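Local coordinates for formate dehydrogenase subunit beta (Desulfovibrio gigas, PDB 1H0H), which carries electrons through its three [4Fe-4S] clusters as part of an enzyme that reversibly oxidises formate to carbon dioxide, at residues 67-72 / 197-202; 51-56 / 207-212. All coordinates share one frame; numbering follows the deposited sequence.

The two contacts lie on neighbouring strands of one antiparallel hairpin, with their centres about 9 Å apart. Interaction 1 packs strand 62-70 against strand 197-201, and interaction 2 joins the partner strand 51-59 to the loop that follows 197-201, so the C-terminal part of the chain grips both strands. Asp70 and Arg53 tie the two together: Asp70 OD2 lies 2.7 Å from Arg53 NE in a salt bridge, and the same OD2 is 3.3 Å from His209 CD2. Interaction 1 reaches the iron-sulfur clusters directly, since Cys72 is a ligand; in interaction 2, Val52 touches a cluster, whereas the Arg53 side chain stays about 10 Å from one.

Interaction 1 (67-72 / 197-202); sequences FFPDQC and VIFLTA. With SF4 (iron/sulfur cluster), chain M; SF4 (iron/sulfur cluster), chain N.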
ATOM      1  N   PHE B  67      14.391   2.109  21.160  1.00 14.14           N
ATOM      2  CA  PHE B  67      14.700   0.835  20.550  1.00 13.99           C
ATOM      3  C   PHE B  67      16.191   0.495  20.688  1.00 13.89           C
ATOM      4  O   PHE B  67      17.040   1.365  20.553  1.00 13.85           O
ATOM      5  CB  PHE B  67      14.314   0.876  19.073  1.00 13.57           C
ATOM      6  CG  PHE B  67      12.894   1.333  18.817  1.00 13.94           C
ATOM      7  CD1 PHE B  67      11.845   0.838  19.565  1.00 13.33           C
ATOM      8  CD2 PHE B  67      12.608   2.252  17.818  1.00 12.86           C
ATOM      9  CE1 PHE B  67      10.542   1.264  19.337  1.00 15.92           C
ATOM     10  CE2 PHE B  67      11.306   2.680  17.587  1.00 14.57           C
ATOM     11  CZ  PHE B  67      10.264   2.168  18.331  1.00 14.01           C
ATOM     12  N   PHE B  68      16.475  -0.784  20.890  1.00 13.99           N
ATOM     13  CA  PHE B  68      17.830  -1.297  21.085  1.00 14.70           C
ATOM     14  C   PHE B  68      17.946  -2.676  20.434  1.00 14.21           C
ATOM     15  O   PHE B  68      17.461  -3.671  20.975  1.00 15.16           O
ATOM     16  CB  PHE B  68      18.076  -1.414  22.600  1.00 14.88           C
ATOM     17  CG  PHE B  68      19.512  -1.466  22.991  1.00 15.11           C
ATOM     18  CD1 PHE B  68      20.247  -0.292  23.158  1.00 15.56           C
ATOM     19  CD2 PHE B  68      20.124  -2.669  23.253  1.00 15.68           C
ATOM     20  CE1 PHE B  68      21.612  -0.339  23.551  1.00 16.16           C
ATOM     21  CE2 PHE B  68      21.468  -2.718  23.626  1.00 17.19           C
ATOM     22  CZ  PHE B  68      22.206  -1.556  23.778  1.00 15.43           C
ATOM     23  N   PRO B  69      18.566  -2.754  19.264  1.00 16.76           N
ATOM     24  CA  PRO B  69      18.709  -4.033  18.537  1.00 15.23           C
ATOM     25  C   PRO B  69      19.907  -4.806  19.099  1.00 16.56           C
ATOM     26  O   PRO B  69      21.007  -4.786  18.545  1.00 15.47           O
ATOM     27  CB  PRO B  69      18.996  -3.603  17.096  1.00 16.57           C
ATOM     28  CG  PRO B  69      19.388  -2.198  17.140  1.00 17.08           C
ATOM     29  CD  PRO B  69      19.139  -1.622  18.531  1.00 17.15           C
ATOM     30  N   ASP B  70      19.634  -5.529  20.178  1.00 16.14           N
ATOM     31  CA  ASP B  70      20.631  -6.170  21.005  1.00 16.18           C
ATOM     32  C   ASP B  70      21.270  -7.394  20.343  1.00 15.30           C
ATOM     33  O   ASP B  70      20.635  -8.097  19.564  1.00 15.27           O
ATOM     34  CB  ASP B  70      19.951  -6.534  22.327  1.00 17.26           C
ATOM     35  CG  ASP B  70      20.898  -6.624  23.462  1.00 16.43           C
ATOM     36  OD1 ASP B  70      22.122  -6.469  23.251  1.00 16.06           O
ATOM     37  OD2 ASP B  70      20.496  -6.874  24.613  1.00 17.86           O
ATOM     38  N   GLN B  71      22.551  -7.587  20.615  1.00 15.34           N
ATOM     39  CA  GLN B  71      23.319  -8.720  20.140  1.00 15.85           C
ATOM     40  C   GLN B  71      24.627  -8.701  20.952  1.00 15.78           C
ATOM     41  O   GLN B  71      24.937  -7.715  21.620  1.00 14.25           O
ATOM     42  CB  GLN B  71      23.647  -8.584  18.643  1.00 16.10           C
ATOM     43  CG  GLN B  71      24.530  -7.382  18.371  1.00 17.28           C
ATOM     44  CD  GLN B  71      24.958  -7.207  16.897  1.00 18.57           C
ATOM     45  OE1 GLN B  71      24.407  -6.371  16.179  1.00 18.57           O
ATOM     46  NE2 GLN B  71      25.960  -7.972  16.468  1.00 19.59           N
ATOM     47  N   CYS B  72      25.399  -9.778  20.848  1.00 15.87           N
ATOM     48  CA  CYS B  72      26.708  -9.863  21.494  1.00 14.60           C
ATOM     49  C   CYS B  72      27.557  -8.632  21.136  1.00 14.73           C
ATOM     50  O   CYS B  72      27.520  -8.169  19.998  1.00 15.72           O
ATOM     51  CB  CYS B  72      27.430 -11.108  21.016  1.00 14.05           C
ATOM     52  SG  CYS B  72      29.158 -11.178  21.495  1.00 16.46           S
ATOM     53  N   VAL B 197      30.922  -3.981  19.176  1.00 15.26           N
ATOM     54  CA  VAL B 197      29.610  -3.512  18.770  1.00 14.18           C
ATOM     55  C   VAL B 197      29.293  -2.285  19.619  1.00 13.80           C
ATOM     56  O   VAL B 197      28.932  -2.407  20.803  1.00 15.37           O
ATOM     57  CB  VAL B 197      28.525  -4.605  18.947  1.00 14.33           C
ATOM     58  CG1 VAL B 197      27.155  -4.082  18.507  1.00 13.92           C
ATOM     59  CG2 VAL B 197      28.859  -5.840  18.126  1.00 14.29           C
ATOM     60  N   ILE B 198      29.420  -1.098  19.023  1.00 13.16           N
ATOM     61  CA  ILE B 198      29.251   0.139  19.773  1.00 14.79           C
ATOM     62  C   ILE B 198      27.866   0.796  19.589  1.00 15.40           C
ATOM     63  O   ILE B 198      27.558   1.273  18.492  1.00 15.90           O
ATOM     64  CB  ILE B 198      30.343   1.169  19.408  1.00 15.09           C
ATOM     65  CG1 ILE B 198      31.753   0.582  19.565  1.00 16.16           C
ATOM     66  CG2 ILE B 198      30.168   2.444  20.284  1.00 14.35           C
ATOM     67  CD1 ILE B 198      32.879   1.466  18.957  1.00 15.06           C
ATOM     68  N   PHE B 199      27.037   0.806  20.637  1.00 15.30           N
ATOM     69  CA  PHE B 199      25.723   1.466  20.571  1.00 15.04           C
ATOM     70  C   PHE B 199      25.761   2.930  21.019  1.00 16.13           C
ATOM     71  O   PHE B 199      26.398   3.268  22.035  1.00 16.31           O
ATOM     72  CB  PHE B 199      24.687   0.789  21.450  1.00 15.84           C
ATOM     73  CG  PHE B 199      24.358  -0.612  21.061  1.00 15.26           C
ATOM     74  CD1 PHE B 199      25.159  -1.653  21.484  1.00 14.09           C
ATOM     75  CD2 PHE B 199      23.202  -0.896  20.327  1.00 15.44           C
ATOM     76  CE1 PHE B 199      24.833  -2.938  21.178  1.00 16.62           C
ATOM     77  CE2 PHE B 199      22.872  -2.191  20.003  1.00 15.62           C
ATOM     78  CZ  PHE B 199      23.702  -3.217  20.417  1.00 16.61           C
ATOM     79  N   LEU B 200      25.092   3.782  20.245  1.00 13.58           N
ATOM     80  CA  LEU B 200      24.862   5.163  20.618  1.00 15.17           C
ATOM     81  C   LEU B 200      23.444   5.232  21.135  1.00 15.86           C
ATOM     82  O   LEU B 200      22.527   4.697  20.496  1.00 16.75           O
ATOM     83  CB  LEU B 200      24.996   6.106  19.415  1.00 14.89           C
ATOM     84  CG  LEU B 200      24.530   7.553  19.648  1.00 15.63           C
ATOM     85  CD1 LEU B 200      25.370   8.234  20.738  1.00 17.33           C
ATOM     86  CD2 LEU B 200      24.591   8.389  18.392  1.00 16.34           C
ATOM     87  N   THR B 201      23.266   5.832  22.306  1.00 16.85           N
ATOM     88  CA  THR B 201      21.937   6.076  22.856  1.00 17.77           C
ATOM     89  C   THR B 201      21.785   7.556  23.059  1.00 17.10           C
ATOM     90  O   THR B 201      22.780   8.262  23.244  1.00 17.15           O
ATOM     91  CB  THR B 201      21.689   5.319  24.174  1.00 18.77           C
ATOM     92  OG1 THR B 201      22.769   5.532  25.106  1.00 20.85           O
ATOM     93  CG2 THR B 201      21.640   3.829  23.922  1.00 18.90           C
ATOM     94  N   ALA B 202      20.544   8.036  23.016  1.00 16.27           N
ATOM     95  CA  ALA B 202      20.285   9.454  23.162  1.00 15.94           C
ATOM     96  C   ALA B 202      19.981   9.836  24.613  1.00 15.37           C
ATOM     97  O   ALA B 202      19.892  11.000  24.934  1.00 15.98           O
ATOM     98  CB  ALA B 202      19.141   9.884  22.238  1.00 15.73           C
TER
HETATM   99 FE1  SF4 M1012      25.193 -11.751  12.098  1.00 19.53          FE
HETATM  100 FE2  SF4 M1012      23.880  -9.546  13.084  1.00 18.29          FE
HETATM  101 FE3  SF4 M1012      25.343 -11.183  14.775  1.00 18.26          FE
HETATM  102 FE4  SF4 M1012      22.963 -12.048  13.689  1.00 17.37          FE
HETATM  103  S1  SF4 M1012      23.309 -10.246  15.110  1.00 19.88           S
HETATM  104  S2  SF4 M1012      24.957 -13.174  13.847  1.00 18.20           S
HETATM  105  S3  SF4 M1012      22.925 -11.111  11.687  1.00 17.26           S
HETATM  106  S4  SF4 M1012      26.273 -10.018  13.069  1.00 19.87           S
HETATM  107 FE1  SF4 N1013      29.086 -11.348  26.515  1.00 17.36          FE
HETATM  108 FE2  SF4 N1013      29.430 -11.371  23.778  1.00 17.49          FE
HETATM  109 FE3  SF4 N1013      31.227  -9.937  25.488  1.00 17.77          FE
HETATM  110 FE4  SF4 N1013      31.206 -12.701  25.514  1.00 17.28          FE
HETATM  111  S1  SF4 N1013      31.877 -11.307  23.720  1.00 17.91           S
HETATM  112  S2  SF4 N1013      31.234 -11.436  27.301  1.00 18.19           S
HETATM  113  S3  SF4 N1013      28.915 -13.140  25.127  1.00 19.34           S
HETATM  114  S4  SF4 N1013      28.923  -9.500  25.082  1.00 17.78           S
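Aromatic stacking carries this buried contact between strand 67-70 and strand 197-201, which run nearly antiparallel with their axes 9.3 Å apart and no hydrogen bond between the segments. Phe68 and Phe199 lie face to face, ring centroids 4.1 Å apart and planes 18° from parallel. The rings are slipped, so that the tip of Phe68, CZ, stands over the centre of the Phe199 ring. The torsions bring them together: Phe68 CG is anti to its backbone N, whereas Phe199 CG is anti to its carbonyl carbon. Phenylalanine suits both places: the side chains cross at about a right angle, and the flat rings fill the space between the strands by overlapping face on.

Methyl groups and backbone carbonyls border the stack. Thr201 meets the Phe68 edge with its methyl CG2, 4.2 Å from CE1, while its hydroxyl turns to the backbone of His203. Pro69, the centre of an inverse gamma turn, sets its carbonyl O in the plane of the Phe199 ring, 3.5 Å from CE2, which its own CD also touches; that oxygen accepts a hydrogen bond from Lys50. Farther along, Val197 CG2 approaches Cys72 O at 3.3 Å, and its other methyl faces the amide carbon of Gln71.

Polar groups are mostly satisfied from outside. Asp70 forms salt bridges with Arg53 and Arg73, and Gln71 OE1 accepts from Lys50. Gln71 NE2, buried without a hydrogen-bonding partner, lies 3.7 Å from S1 of the SF4 in chain M.

Metal coordination closes the segment. Cys72 SG, anti to its backbone N, binds FE2 of the SF4 in chain N at 2.3 Å. The arrangement thus stacks a two-stranded hairpin on a mixed sheet and leads straight into a ferredoxin-type [4Fe-4S] site, completed by Cys75, Cys80 and Cys120.

Interaction 2 (51-56 / 207-212); sequences LVRMHE and LYHEYA
A type I beta turn from His209 to Ala212, closed by a hydrogen bond from Ala212 N to His209 O, and the residues just before it meet one face of the hairpin strand 51-59 through a stacked arginine-histidine pair. The guanidinium of Arg53 lies flat over the His209 imidazole, centres 3.6 Å apart and planes only 6° from parallel. An extended chain from CG to NE carries the group across, and CD adds a CH-pi contact, 3.5 Å from the ring centroid and over the face. Arginine suits the place because its flat head can stack while its N-H groups bond elsewhere: NE forms a salt bridge with Asp70 and NH2 with Asp43, and Phe44 adds a cation-pi contact. Leu51 CD2 touches the guanidinium face turned from His209, and the backbone N of Tyr211 lies over the far face of the imidazole, toward its rim.

His55, two residues along the strand and pointing to the same side, supplies the polar link. Histidine suits this place because a short side chain with a ring N-H can reach a loop carbonyl from the strand. Its CB lies 3.7 Å from Leu207 O, a carbonyl that accepts from Gln57. The ring's ND1 donates to Tyr208 O at 2.8 Å, a bent bond of 136° at hydrogen whose donor stands 48° out of the carbonyl plane, although the oxygen stays near the plane of the imidazole.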
ATOM      1  N   LEU B  51      18.004  -9.269  18.909  1.00 16.81           N
ATOM      2  CA  LEU B  51      16.720  -9.010  19.508  1.00 17.30           C
ATOM      3  C   LEU B  51      16.420  -7.523  19.597  1.00 17.59           C
ATOM      4  O   LEU B  51      17.125  -6.772  20.274  1.00 17.66           O
ATOM      5  CB  LEU B  51      16.694  -9.631  20.908  1.00 16.44           C
ATOM      6  CG  LEU B  51      15.328  -9.518  21.558  1.00 17.11           C
ATOM      7  CD1 LEU B  51      14.322 -10.399  20.855  1.00 17.48           C
ATOM      8  CD2 LEU B  51      15.433  -9.868  23.044  1.00 16.70           C
ATOM      9  N   VAL B  52      15.371  -7.085  18.908  1.00 16.44           N
ATOM     10  CA  VAL B  52      15.018  -5.674  18.978  1.00 16.57           C
ATOM     11  C   VAL B  52      14.218  -5.392  20.244  1.00 16.71           C
ATOM     12  O   VAL B  52      13.052  -5.783  20.388  1.00 17.90           O
ATOM     13  CB  VAL B  52      14.285  -5.169  17.702  1.00 15.62           C
ATOM     14  CG1 VAL B  52      13.905  -3.715  17.868  1.00 17.25           C
ATOM     15  CG2 VAL B  52      15.189  -5.360  16.461  1.00 15.44           C
ATOM     16  N   ARG B  53      14.877  -4.730  21.187  1.00 16.98           N
ATOM     17  CA  ARG B  53      14.248  -4.418  22.446  1.00 15.77           C
ATOM     18  C   ARG B  53      13.510  -3.110  22.276  1.00 16.08           C
ATOM     19  O   ARG B  53      13.947  -2.251  21.518  1.00 14.92           O
ATOM     20  CB  ARG B  53      15.307  -4.334  23.534  1.00 15.00           C
ATOM     21  CG  ARG B  53      15.964  -5.657  23.857  1.00 16.10           C
ATOM     22  CD  ARG B  53      16.998  -5.552  24.969  1.00 15.74           C
ATOM     23  NE  ARG B  53      17.801  -6.759  25.142  1.00 16.39           N
ATOM     24  CZ  ARG B  53      17.366  -7.854  25.753  1.00 16.72           C
ATOM     25  NH1 ARG B  53      16.122  -7.912  26.230  1.00 17.90           N
ATOM     26  NH2 ARG B  53      18.167  -8.891  25.887  1.00 17.75           N
ATOM     27  N   MET B  54      12.367  -2.973  22.936  1.00 15.72           N
ATOM     28  CA  MET B  54      11.524  -1.802  22.728  1.00 16.75           C
ATOM     29  C   MET B  54      10.970  -1.354  24.067  1.00 17.63           C
ATOM     30  O   MET B  54      10.328  -2.153  24.781  1.00 15.94           O
ATOM     31  CB  MET B  54      10.377  -2.119  21.745  1.00 17.21           C
ATOM     32  CG  MET B  54      10.810  -2.712  20.384  1.00 17.01           C
ATOM     33  SD  MET B  54       9.416  -3.465  19.418  1.00 20.61           S
ATOM     34  CE  MET B  54       8.505  -1.986  18.872  1.00 16.75           C
ATOM     35  N   HIS B  55      11.205  -0.087  24.417  1.00 16.28           N
ATOM     36  CA  HIS B  55      10.748   0.427  25.714  1.00 16.27           C
ATOM     37  C   HIS B  55      10.156   1.825  25.645  1.00 14.73           C
ATOM     38  O   HIS B  55      10.807   2.791  25.213  1.00 14.62           O
ATOM     39  CB  HIS B  55      11.880   0.415  26.752  1.00 20.27           C
ATOM     40  CG  HIS B  55      12.283  -0.958  27.183  1.00 23.20           C
ATOM     41  ND1 HIS B  55      13.511  -1.505  26.875  1.00 25.98           N
ATOM     42  CD2 HIS B  55      11.607  -1.916  27.864  1.00 25.55           C
ATOM     43  CE1 HIS B  55      13.587  -2.730  27.369  1.00 25.09           C
ATOM     44  NE2 HIS B  55      12.447  -3.002  27.978  1.00 26.77           N
ATOM     45  N   GLU B  56       8.923   1.933  26.089  1.00 14.03           N
ATOM     46  CA  GLU B  56       8.281   3.220  26.156  1.00 15.66           C
ATOM     47  C   GLU B  56       8.932   3.998  27.278  1.00 16.30           C
ATOM     48  O   GLU B  56       9.212   3.429  28.340  1.00 17.07           O
ATOM     49  CB  GLU B  56       6.793   3.069  26.440  1.00 16.15           C
ATOM     50  CG  GLU B  56       6.026   2.622  25.219  1.00 15.90           C
ATOM     51  CD  GLU B  56       4.550   2.775  25.391  1.00 14.88           C
ATOM     52  OE1 GLU B  56       4.077   3.436  26.353  1.00 16.80           O
ATOM     53  OE2 GLU B  56       3.850   2.213  24.556  1.00 17.23           O
ATOM     54  N   LEU B 207      17.572   3.107  30.095  1.00 14.67           N
ATOM     55  CA  LEU B 207      16.208   3.349  29.623  1.00 14.33           C
ATOM     56  C   LEU B 207      15.981   2.527  28.356  1.00 14.46           C
ATOM     57  O   LEU B 207      14.839   2.251  27.974  1.00 15.35           O
ATOM     58  CB  LEU B 207      15.984   4.829  29.333  1.00 13.90           C
ATOM     59  CG  LEU B 207      16.013   5.706  30.573  1.00 14.30           C
ATOM     60  CD1 LEU B 207      15.942   7.153  30.208  1.00 14.66           C
ATOM     61  CD2 LEU B 207      14.872   5.313  31.479  1.00 14.70           C
ATOM     62  N   TYR B 208      17.064   2.121  27.713  1.00 14.95           N
ATOM     63  CA  TYR B 208      16.954   1.256  26.530  1.00 14.86           C
ATOM     64  C   TYR B 208      16.975  -0.215  26.920  1.00 16.78           C
ATOM     65  O   TYR B 208      16.202  -1.027  26.394  1.00 18.35           O
ATOM     66  CB  TYR B 208      18.086   1.507  25.536  1.00 14.63           C
ATOM     67  CG  TYR B 208      18.047   2.854  24.845  1.00 15.40           C
ATOM     68  CD1 TYR B 208      18.364   4.029  25.535  1.00 14.67           C
ATOM     69  CD2 TYR B 208      17.719   2.948  23.500  1.00 15.83           C
ATOM     70  CE1 TYR B 208      18.329   5.264  24.898  1.00 15.73           C
ATOM     71  CE2 TYR B 208      17.705   4.181  22.844  1.00 16.22           C
ATOM     72  CZ  TYR B 208      18.003   5.334  23.542  1.00 14.94           C
ATOM     73  OH  TYR B 208      17.967   6.559  22.885  1.00 14.73           O
ATOM     74  N   HIS B 209      17.863  -0.562  27.839  1.00 16.00           N
ATOM     75  CA  HIS B 209      17.996  -1.952  28.264  1.00 16.52           C
ATOM     76  C   HIS B 209      18.833  -1.986  29.521  1.00 16.34           C
ATOM     77  O   HIS B 209      19.817  -1.243  29.635  1.00 14.49           O
ATOM     78  CB  HIS B 209      18.660  -2.784  27.162  1.00 16.97           C
ATOM     79  CG  HIS B 209      18.856  -4.218  27.517  1.00 17.31           C
ATOM     80  ND1 HIS B 209      17.885  -4.966  28.142  1.00 17.53           N
ATOM     81  CD2 HIS B 209      19.917  -5.046  27.337  1.00 17.30           C
ATOM     82  CE1 HIS B 209      18.326  -6.200  28.314  1.00 18.72           C
ATOM     83  NE2 HIS B 209      19.562  -6.272  27.844  1.00 16.95           N
ATOM     84  N   GLU B 210      18.415  -2.812  30.476  1.00 17.59           N
ATOM     85  CA  GLU B 210      19.088  -2.859  31.786  1.00 19.50           C
ATOM     86  C   GLU B 210      20.552  -3.224  31.676  1.00 18.68           C
ATOM     87  O   GLU B 210      21.360  -2.878  32.540  1.00 19.94           O
ATOM     88  CB  GLU B 210      18.376  -3.830  32.729  1.00 21.94           C
ATOM     89  CG  GLU B 210      18.275  -5.273  32.237  1.00 24.23           C
ATOM     90  CD  GLU B 210      17.466  -6.165  33.196  1.00 25.66           C
ATOM     91  OE1 GLU B 210      17.451  -5.905  34.428  1.00 27.13           O
ATOM     92  OE2 GLU B 210      16.827  -7.126  32.718  1.00 27.71           O
ATOM     93  N   TYR B 211      20.898  -3.901  30.594  1.00 20.42           N
ATOM     94  CA  TYR B 211      22.259  -4.350  30.386  1.00 19.72           C
ATOM     95  C   TYR B 211      22.897  -3.698  29.183  1.00 19.41           C
ATOM     96  O   TYR B 211      23.850  -4.223  28.629  1.00 19.67           O
ATOM     97  CB  TYR B 211      22.302  -5.862  30.243  1.00 21.49           C
ATOM     98  CG  TYR B 211      21.727  -6.615  31.424  1.00 22.71           C
ATOM     99  CD1 TYR B 211      22.227  -6.432  32.709  1.00 24.73           C
ATOM    100  CD2 TYR B 211      20.695  -7.525  31.250  1.00 22.53           C
ATOM    101  CE1 TYR B 211      21.701  -7.138  33.786  1.00 26.09           C
ATOM    102  CE2 TYR B 211      20.181  -8.240  32.301  1.00 23.29           C
ATOM    103  CZ  TYR B 211      20.672  -8.047  33.567  1.00 25.49           C
ATOM    104  OH  TYR B 211      20.145  -8.764  34.623  1.00 26.64           O
ATOM    105  N   ALA B 212      22.390  -2.533  28.814  1.00 20.31           N
ATOM    106  CA  ALA B 212      22.971  -1.730  27.736  1.00 19.40           C
ATOM    107  C   ALA B 212      24.459  -1.440  27.956  1.00 19.63           C
ATOM    108  O   ALA B 212      25.235  -1.535  27.003  1.00 18.46           O
ATOM    109  CB  ALA B 212      22.212  -0.449  27.561  1.00 19.46           C
TER